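Long-range contact in probable aminotransferase (Pseudomonas aeruginosa, PDB 5YKR), which is a probable class-III aminotransferase, a dimeric enzyme of the pyridoxal-phosphate-dependent aminotransferase superfamily with its cofactor covalently attached: residues F23-R35 with R68-F80. Sequence-based numbering, arbitrary orientation.
Sequences FDELHPRSAQAYR and RVTDIDGQQYVDF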
ATOM      1  N   PHE A  23      -2.536 -25.741 -23.035  1.00 20.22           N
ATOM      2  CA  PHE A  23      -3.071 -24.830 -22.029  1.00 19.46           C
ATOM      3  C   PHE A  23      -4.488 -24.341 -22.462  1.00 20.99           C
ATOM      4  O   PHE A  23      -5.430 -24.281 -21.653  1.00 19.90           O
ATOM      5  CB  PHE A  23      -2.134 -23.654 -21.813  1.00 19.62           C
ATOM      6  CG  PHE A  23      -2.698 -22.634 -20.896  1.00 19.38           C
ATOM      7  CD1 PHE A  23      -3.569 -21.657 -21.371  1.00 20.43           C
ATOM      8  CD2 PHE A  23      -2.426 -22.694 -19.542  1.00 18.53           C
ATOM      9  CE1 PHE A  23      -4.128 -20.739 -20.506  1.00 20.08           C
ATOM     10  CE2 PHE A  23      -3.000 -21.777 -18.663  1.00 18.10           C
ATOM     11  CZ  PHE A  23      -3.859 -20.792 -19.154  1.00 18.94           C
ATOM     12  N   ASP A  24      -4.612 -23.986 -23.732  1.00 21.64           N
ATOM     13  CA  ASP A  24      -5.906 -23.542 -24.270  1.00 22.14           C
ATOM     14  C   ASP A  24      -6.970 -24.650 -24.145  1.00 23.00           C
ATOM     15  O   ASP A  24      -8.115 -24.385 -23.745  1.00 25.84           O
ATOM     16  CB  ASP A  24      -5.778 -23.155 -25.745  1.00 25.14           C
ATOM     17  CG  ASP A  24      -4.832 -21.982 -26.000  1.00 27.62           C
ATOM     18  OD1 ASP A  24      -4.611 -21.179 -25.081  1.00 27.25           O
ATOM     19  OD2 ASP A  24      -4.352 -21.848 -27.186  1.00 31.74           O
ATOM     20  N   GLU A  25      -6.584 -25.875 -24.475  1.00 23.08           N
ATOM     21  CA  GLU A  25      -7.507 -27.007 -24.443  1.00 24.75           C
ATOM     22  C   GLU A  25      -7.969 -27.335 -23.030  1.00 21.37           C
ATOM     23  O   GLU A  25      -9.124 -27.634 -22.837  1.00 23.02           O
ATOM     24  CB  GLU A  25      -6.890 -28.263 -25.047  1.00 28.72           C
ATOM     25  CG  GLU A  25      -6.597 -28.223 -26.524  1.00 36.74           C
ATOM     26  CD  GLU A  25      -5.685 -29.379 -26.966  1.00 43.86           C
ATOM     27  OE1 GLU A  25      -5.501 -30.396 -26.198  1.00 48.33           O
ATOM     28  OE2 GLU A  25      -5.130 -29.256 -28.091  1.00 52.67           O
ATOM     29  N   LEU A  26      -7.059 -27.257 -22.068  1.00 20.11           N
ATOM     30  CA  LEU A  26      -7.353 -27.622 -20.678  1.00 19.80           C
ATOM     31  C   LEU A  26      -8.076 -26.548 -19.902  1.00 18.56           C
ATOM     32  O   LEU A  26      -8.733 -26.874 -18.910  1.00 19.12           O
ATOM     33  CB  LEU A  26      -6.031 -27.915 -19.937  1.00 19.05           C
ATOM     34  CG  LEU A  26      -5.338 -29.243 -20.261  1.00 20.52           C
ATOM     35  CD1 LEU A  26      -3.966 -29.275 -19.605  1.00 21.91           C
ATOM     36  CD2 LEU A  26      -6.158 -30.443 -19.793  1.00 22.26           C
ATOM     37  N   HIS A  27      -7.943 -25.275 -20.305  1.00 17.52           N
ATOM     38  CA  HIS A  27      -8.492 -24.175 -19.481  1.00 17.14           C
ATOM     39  C   HIS A  27      -9.456 -23.253 -20.246  1.00 16.81           C
ATOM     40  O   HIS A  27      -9.310 -22.029 -20.197  1.00 16.09           O
ATOM     41  CB  HIS A  27      -7.340 -23.391 -18.838  1.00 16.58           C
ATOM     42  CG  HIS A  27      -6.263 -24.253 -18.245  1.00 15.32           C
ATOM     43  ND1 HIS A  27      -5.130 -24.640 -18.953  1.00 16.73           N
ATOM     44  CD2 HIS A  27      -6.158 -24.835 -17.018  1.00 16.90           C
ATOM     45  CE1 HIS A  27      -4.375 -25.390 -18.169  1.00 15.45           C
ATOM     46  NE2 HIS A  27      -4.975 -25.537 -16.997  1.00 15.83           N
ATOM     47  N   PRO A  28     -10.501 -23.814 -20.879  1.00 19.07           N
ATOM     48  CA  PRO A  28     -11.328 -22.943 -21.729  1.00 17.13           C
ATOM     49  C   PRO A  28     -12.135 -21.874 -20.983  1.00 18.13           C
ATOM     50  O   PRO A  28     -12.329 -20.787 -21.495  1.00 18.51           O
ATOM     51  CB  PRO A  28     -12.241 -23.941 -22.476  1.00 18.81           C
ATOM     52  CG  PRO A  28     -12.321 -25.134 -21.561  1.00 20.00           C
ATOM     53  CD  PRO A  28     -10.923 -25.213 -20.967  1.00 19.03           C
ATOM     54  N   ARG A  29     -12.609 -22.184 -19.795  1.00 18.56           N
ATOM     55  CA  ARG A  29     -13.366 -21.212 -19.039  1.00 16.48           C
ATOM     56  C   ARG A  29     -12.471 -20.057 -18.555  1.00 15.77           C
ATOM     57  O   ARG A  29     -12.909 -18.921 -18.581  1.00 16.89           O
ATOM     58  CB  ARG A  29     -14.109 -21.860 -17.878  1.00 18.91           C
ATOM     59  CG  ARG A  29     -15.155 -22.852 -18.317  1.00 20.66           C
ATOM     60  CD  ARG A  29     -15.768 -23.584 -17.150  1.00 26.02           C
ATOM     61  NE  ARG A  29     -16.522 -22.702 -16.280  1.00 32.09           N
ATOM     62  CZ  ARG A  29     -17.239 -23.121 -15.240  1.00 37.87           C
ATOM     63  NH1 ARG A  29     -17.335 -24.427 -14.936  1.00 42.58           N
ATOM     64  NH2 ARG A  29     -17.904 -22.231 -14.514  1.00 42.90           N
ATOM     65  N   SER A  30     -11.229 -20.318 -18.168  1.00 15.74           N
ATOM     66  CA  SER A  30     -10.313 -19.202 -17.858  1.00 15.62           C
ATOM     67  C   SER A  30     -10.051 -18.353 -19.090  1.00 14.31           C
ATOM     68  O   SER A  30     -10.006 -17.128 -18.977  1.00 15.69           O
ATOM     69  CB  SER A  30      -9.007 -19.703 -17.205  1.00 14.71           C
ATOM     70  OG  SER A  30      -9.263 -20.008 -15.855  1.00 15.34           O
ATOM     71  N   ALA A  31      -9.938 -18.993 -20.261  1.00 15.62           N
ATOM     72  CA  ALA A  31      -9.730 -18.241 -21.513  1.00 16.79           C
ATOM     73  C   ALA A  31     -10.931 -17.371 -21.863  1.00 17.34           C
ATOM     74  O   ALA A  31     -10.783 -16.238 -22.288  1.00 17.67           O
ATOM     75  CB  ALA A  31      -9.370 -19.178 -22.655  1.00 18.90           C
ATOM     76  N   GLN A  32     -12.123 -17.899 -21.668  1.00 18.77           N
ATOM     77  CA  GLN A  32     -13.345 -17.131 -21.873  1.00 19.99           C
ATOM     78  C   GLN A  32     -13.400 -15.956 -20.907  1.00 18.13           C
ATOM     79  O   GLN A  32     -13.750 -14.817 -21.282  1.00 19.11           O
ATOM     80  CB  GLN A  32     -14.556 -18.062 -21.718  1.00 22.61           C
ATOM     81  CG  GLN A  32     -15.953 -17.457 -21.733  1.00 29.06           C
ATOM     82  CD  GLN A  32     -17.042 -18.550 -21.543  1.00 41.16           C
ATOM     83  OE1 GLN A  32     -16.840 -19.584 -20.840  1.00 48.50           O
ATOM     84  NE2 GLN A  32     -18.199 -18.343 -22.179  1.00 52.08           N
ATOM     85  N   ALA A  33     -13.055 -16.227 -19.654  1.00 17.31           N
ATOM     86  CA  ALA A  33     -13.003 -15.160 -18.656  1.00 17.45           C
ATOM     87  C   ALA A  33     -12.014 -14.067 -19.056  1.00 16.34           C
ATOM     88  O   ALA A  33     -12.261 -12.896 -18.836  1.00 16.38           O
ATOM     89  CB  ALA A  33     -12.670 -15.715 -17.284  1.00 16.64           C
ATOM     90  N   TYR A  34     -10.867 -14.443 -19.614  1.00 15.39           N
ATOM     91  CA  TYR A  34      -9.868 -13.462 -20.051  1.00 15.30           C
ATOM     92  C   TYR A  34     -10.424 -12.541 -21.127  1.00 15.97           C
ATOM     93  O   TYR A  34     -10.208 -11.337 -21.069  1.00 17.02           O
ATOM     94  CB  TYR A  34      -8.605 -14.159 -20.551  1.00 16.31           C
ATOM     95  CG  TYR A  34      -7.447 -13.253 -20.804  1.00 16.92           C
ATOM     96  CD1 TYR A  34      -6.915 -12.471 -19.801  1.00 17.56           C
ATOM     97  CD2 TYR A  34      -6.869 -13.168 -22.077  1.00 18.88           C
ATOM     98  CE1 TYR A  34      -5.828 -11.634 -20.048  1.00 17.91           C
ATOM     99  CE2 TYR A  34      -5.778 -12.355 -22.322  1.00 20.11           C
ATOM    100  CZ  TYR A  34      -5.266 -11.577 -21.309  1.00 19.12           C
ATOM    101  OH  TYR A  34      -4.196 -10.757 -21.594  1.00 21.82           O
ATOM    102  N   ARG A  35     -11.160 -13.093 -22.082  1.00 18.12           N
ATOM    103  CA  ARG A  35     -11.766 -12.258 -23.125  1.00 21.08           C
ATOM    104  C   ARG A  35     -12.677 -11.203 -22.509  1.00 20.68           C
ATOM    105  O   ARG A  35     -12.690 -10.030 -22.913  1.00 22.65           O
ATOM    106  CB  ARG A  35     -12.540 -13.114 -24.134  1.00 24.14           C
ATOM    107  CG  ARG A  35     -11.651 -13.958 -25.038  1.00 29.94           C
ATOM    108  CD  ARG A  35     -12.437 -14.586 -26.223  1.00 35.37           C
ATOM    109  NE  ARG A  35     -13.158 -15.760 -25.715  1.00 43.56           N
ATOM    110  CZ  ARG A  35     -14.475 -15.859 -25.436  1.00 49.15           C
ATOM    111  NH1 ARG A  35     -15.318 -14.839 -25.639  1.00 56.69           N
ATOM    112  NH2 ARG A  35     -14.949 -17.013 -24.934  1.00 46.43           N
ATOM    113  N   ARG A  68      -3.340 -26.472  -1.972  1.00 13.20           N
ATOM    114  CA  ARG A  68      -4.186 -26.955  -3.057  1.00 15.61           C
ATOM    115  C   ARG A  68      -4.982 -25.831  -3.652  1.00 14.09           C
ATOM    116  O   ARG A  68      -5.566 -25.017  -2.927  1.00 14.96           O
ATOM    117  CB  ARG A  68      -5.124 -28.065  -2.555  1.00 19.05           C
ATOM    118  CG  ARG A  68      -4.355 -29.341  -2.204  1.00 27.73           C
ATOM    119  CD  ARG A  68      -5.239 -30.510  -1.737  1.00 38.98           C
ATOM    120  NE  ARG A  68      -5.919 -31.195  -2.835  1.00 49.28           N
ATOM    121  CZ  ARG A  68      -6.820 -32.174  -2.699  1.00 59.30           C
ATOM    122  NH1 ARG A  68      -7.207 -32.625  -1.506  1.00 66.58           N
ATOM    123  NH2 ARG A  68      -7.356 -32.704  -3.785  1.00 67.42           N
ATOM    124  N   VAL A  69      -5.003 -25.750  -4.966  1.00 13.48           N
ATOM    125  CA  VAL A  69      -5.795 -24.752  -5.707  1.00 14.46           C
ATOM    126  C   VAL A  69      -6.671 -25.478  -6.722  1.00 13.85           C
ATOM    127  O   VAL A  69      -6.165 -26.385  -7.375  1.00 14.63           O
ATOM    128  CB  VAL A  69      -4.861 -23.772  -6.416  1.00 14.79           C
ATOM    129  CG1 VAL A  69      -5.621 -22.794  -7.342  1.00 14.85           C
ATOM    130  CG2 VAL A  69      -4.066 -23.016  -5.390  1.00 13.99           C
ATOM    131  N   THR A  70      -7.913 -25.052  -6.878  1.00 14.07           N
ATOM    132  CA  THR A  70      -8.787 -25.529  -7.929  1.00 14.92           C
ATOM    133  C   THR A  70      -9.216 -24.346  -8.769  1.00 14.22           C
ATOM    134  O   THR A  70      -9.644 -23.329  -8.223  1.00 13.95           O
ATOM    135  CB  THR A  70     -10.038 -26.229  -7.355  1.00 16.01           C
ATOM    136  OG1 THR A  70      -9.654 -27.294  -6.486  1.00 18.96           O
ATOM    137  CG2 THR A  70     -10.914 -26.761  -8.446  1.00 18.18           C
ATOM    138  N   ASP A  71      -9.063 -24.448 -10.079  1.00 14.06           N
ATOM    139  CA  ASP A  71      -9.466 -23.377 -10.992  1.00 14.37           C
ATOM    140  C   ASP A  71     -10.934 -23.521 -11.449  1.00 14.87           C
ATOM    141  O   ASP A  71     -11.615 -24.477 -11.106  1.00 15.77           O
ATOM    142  CB  ASP A  71      -8.458 -23.220 -12.137  1.00 14.50           C
ATOM    143  CG  ASP A  71      -8.517 -24.318 -13.187  1.00 14.68           C
ATOM    144  OD1 ASP A  71      -9.519 -25.056 -13.227  1.00 15.27           O
ATOM    145  OD2 ASP A  71      -7.563 -24.373 -14.011  1.00 15.68           O
ATOM    146  N   ILE A  72     -11.407 -22.574 -12.238  1.00 14.65           N
ATOM    147  CA  ILE A  72     -12.792 -22.591 -12.659  1.00 16.19           C
ATOM    148  C   ILE A  72     -13.104 -23.615 -13.728  1.00 15.79           C
ATOM    149  O   ILE A  72     -14.273 -23.852 -14.003  1.00 18.39           O
ATOM    150  CB  ILE A  72     -13.292 -21.188 -13.071  1.00 15.97           C
ATOM    151  CG1 ILE A  72     -12.543 -20.628 -14.281  1.00 16.73           C
ATOM    152  CG2 ILE A  72     -13.254 -20.210 -11.863  1.00 17.30           C
ATOM    153  CD1 ILE A  72     -13.234 -19.397 -14.862  1.00 17.49           C
ATOM    154  N   ASP A  73     -12.061 -24.221 -14.323  1.00 17.53           N
ATOM    155  CA  ASP A  73     -12.208 -25.377 -15.205  1.00 17.91           C
ATOM    156  C   ASP A  73     -12.199 -26.710 -14.434  1.00 18.75           C
ATOM    157  O   ASP A  73     -12.253 -27.772 -15.053  1.00 22.93           O
ATOM    158  CB  ASP A  73     -11.146 -25.359 -16.299  1.00 20.00           C
ATOM    159  CG  ASP A  73     -11.422 -24.292 -17.344  1.00 18.93           C
ATOM    160  OD1 ASP A  73     -12.342 -24.503 -18.198  1.00 21.35           O
ATOM    161  OD2 ASP A  73     -10.712 -23.256 -17.328  1.00 19.88           O
ATOM    162  N   GLY A  74     -12.097 -26.668 -13.099  1.00 18.90           N
ATOM    163  CA  GLY A  74     -12.022 -27.881 -12.314  1.00 18.51           C
ATOM    164  C   GLY A  74     -10.682 -28.552 -12.238  1.00 18.44           C
ATOM    165  O   GLY A  74     -10.564 -29.616 -11.634  1.00 20.01           O
ATOM    166  N   GLN A  75      -9.649 -27.933 -12.815  1.00 18.11           N
ATOM    167  CA  GLN A  75      -8.307 -28.449 -12.690  1.00 17.21           C
ATOM    168  C   GLN A  75      -7.803 -28.202 -11.295  1.00 16.65           C
ATOM    169  O   GLN A  75      -8.063 -27.111 -10.709  1.00 16.67           O
ATOM    170  CB  GLN A  75      -7.361 -27.778 -13.677  1.00 19.03           C
ATOM    171  CG  GLN A  75      -7.690 -28.049 -15.128  1.00 23.51           C
ATOM    172  CD  GLN A  75      -7.286 -29.428 -15.531  1.00 28.28           C
ATOM    173  OE1 GLN A  75      -8.134 -30.273 -15.699  1.00 35.05           O
ATOM    174  NE2 GLN A  75      -5.968 -29.681 -15.600  1.00 30.52           N
ATOM    175  N   GLN A  76      -7.056 -29.152 -10.773  1.00 17.09           N
ATOM    176  CA  GLN A  76      -6.492 -29.089  -9.421  1.00 17.00           C
ATOM    177  C   GLN A  76      -5.001 -28.988  -9.506  1.00 15.83           C
ATOM    178  O   GLN A  76      -4.382 -29.635 -10.339  1.00 18.05           O
ATOM    179  CB  GLN A  76      -6.914 -30.301  -8.583  1.00 19.84           C
ATOM    180  CG  GLN A  76      -8.407 -30.289  -8.304  1.00 25.59           C
ATOM    181  CD  GLN A  76      -8.839 -31.295  -7.248  1.00 29.90           C
ATOM    182  OE1 GLN A  76      -8.197 -31.492  -6.200  1.00 37.10           O
ATOM    183  NE2 GLN A  76      -9.938 -31.961  -7.543  1.00 40.29           N
ATOM    184  N   TYR A  77      -4.401 -28.223  -8.592  1.00 14.36           N
ATOM    185  CA  TYR A  77      -2.984 -27.968  -8.560  1.00 14.38           C
ATOM    186  C   TYR A  77      -2.447 -28.111  -7.146  1.00 14.43           C
ATOM    187  O   TYR A  77      -3.173 -27.824  -6.178  1.00 15.61           O
ATOM    188  CB  TYR A  77      -2.673 -26.524  -9.027  1.00 14.03           C
ATOM    189  CG  TYR A  77      -3.294 -26.147 -10.349  1.00 14.00           C
ATOM    190  CD1 TYR A  77      -4.608 -25.742 -10.416  1.00 13.41           C
ATOM    191  CD2 TYR A  77      -2.582 -26.249 -11.542  1.00 13.36           C
ATOM    192  CE1 TYR A  77      -5.224 -25.466 -11.636  1.00 13.62           C
ATOM    193  CE2 TYR A  77      -3.153 -25.907 -12.751  1.00 14.05           C
ATOM    194  CZ  TYR A  77      -4.484 -25.522 -12.806  1.00 14.06           C
ATOM    195  OH  TYR A  77      -5.021 -25.225 -14.046  1.00 15.61           O
ATOM    196  N   VAL A  78      -1.182 -28.511  -7.042  1.00 13.90           N
ATOM    197  CA  VAL A  78      -0.389 -28.248  -5.861  1.00 14.60           C
ATOM    198  C   VAL A  78       0.348 -26.921  -6.126  1.00 14.21           C
ATOM    199  O   VAL A  78       0.878 -26.654  -7.215  1.00 14.00           O
ATOM    200  CB  VAL A  78       0.614 -29.339  -5.436  1.00 20.62           C
ATOM    201  CG1 VAL A  78       1.401 -29.823  -6.553  1.00 25.48           C
ATOM    202  CG2 VAL A  78       1.566 -28.818  -4.387  1.00 26.95           C
ATOM    203  N   ASP A  79       0.296 -26.055  -5.116  1.00 13.84           N
ATOM    204  CA  ASP A  79       0.763 -24.677  -5.219  1.00 13.19           C
ATOM    205  C   ASP A  79       2.060 -24.488  -4.482  1.00 12.06           C
ATOM    206  O   ASP A  79       2.099 -24.480  -3.225  1.00 13.07           O
ATOM    207  CB  ASP A  79      -0.334 -23.744  -4.708  1.00 13.07           C
ATOM    208  CG  ASP A  79      -0.073 -22.295  -5.034  1.00 11.50           C
ATOM    209  OD1 ASP A  79       1.004 -21.975  -5.593  1.00 12.30           O
ATOM    210  OD2 ASP A  79      -0.932 -21.438  -4.681  1.00 13.19           O
ATOM    211  N   PHE A  80       3.151 -24.310  -5.261  1.00 12.16           N
ATOM    212  CA  PHE A  80       4.448 -23.873  -4.762  1.00 12.35           C
ATOM    213  C   PHE A  80       4.739 -22.370  -5.000  1.00 11.65           C
ATOM    214  O   PHE A  80       5.817 -21.866  -4.664  1.00 12.53           O
ATOM    215  CB  PHE A  80       5.590 -24.730  -5.391  1.00 12.79           C
ATOM    216  CG  PHE A  80       5.650 -26.156  -4.915  1.00 13.60           C
ATOM    217  CD1 PHE A  80       6.205 -26.454  -3.701  1.00 13.53           C
ATOM    218  CD2 PHE A  80       5.076 -27.178  -5.636  1.00 15.52           C
ATOM    219  CE1 PHE A  80       6.271 -27.747  -3.238  1.00 14.75           C
ATOM    220  CE2 PHE A  80       5.135 -28.491  -5.170  1.00 16.34           C
ATOM    221  CZ  PHE A  80       5.744 -28.760  -4.002  1.00 16.04           C
TER
HETATM  222  O   HOH W   1      -3.666 -27.685 -15.800  1.00 19.37           O
HETATM  223  O   HOH W   2      -8.827 -22.619 -15.705  1.00 23.21           O
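Asp73, in the type I turn of the hairpin 68-71/76-79, sets its carboxylate against the start of helix 28-37 and takes one backbone N-H on each oxygen. Arg29 N reaches Asp73 OD1 at 2.8 Å (161°) on the syn lone pair. Ser30 N meets Asp73 OD2 at 3.1 Å, also from the syn side but tilted from the carboxylate plane. Asp73 CG lies anti to its own carbonyl carbon, and the carboxylate faces the N-terminal turn that His27 begins as N-cap. The Arg29 side chain runs past it the other way, guanidinium and carboxylate planes 83° apart, and lays one guanidinium face over Ile72 O, with no salt bridge to Asp73. Ile72 CD1 packs against the Arg29 backbone and Ala33 CB; Glu115 of the second subunit packs on Ile72 and Arg29, and Leu118 of that subunit on Ala33.

The His27 imidazole presents an edge to Tyr77 OH, with NE2 3.0 Å from it. Tyr77 OH donates to Asp71 OD2 (2.7 Å), while Asp71 OD1 accepts Gln75 N. The other ring nitrogen, His27 ND1, donates to Phe23 O at 2.7 Å, which fixes the ring's rotation. One water donates to Asp73 OD2, more weakly to Asp71 OD2, and is also bonded to Ser30 OG, itself hydrogen-bonded to Leu60 N; another joins His27 NE2 to Gln75 NE2. Two N-H groups and a water donating to Asp73, at a helix N-terminus, would probably stabilise its charged form and tie helix to hairpin.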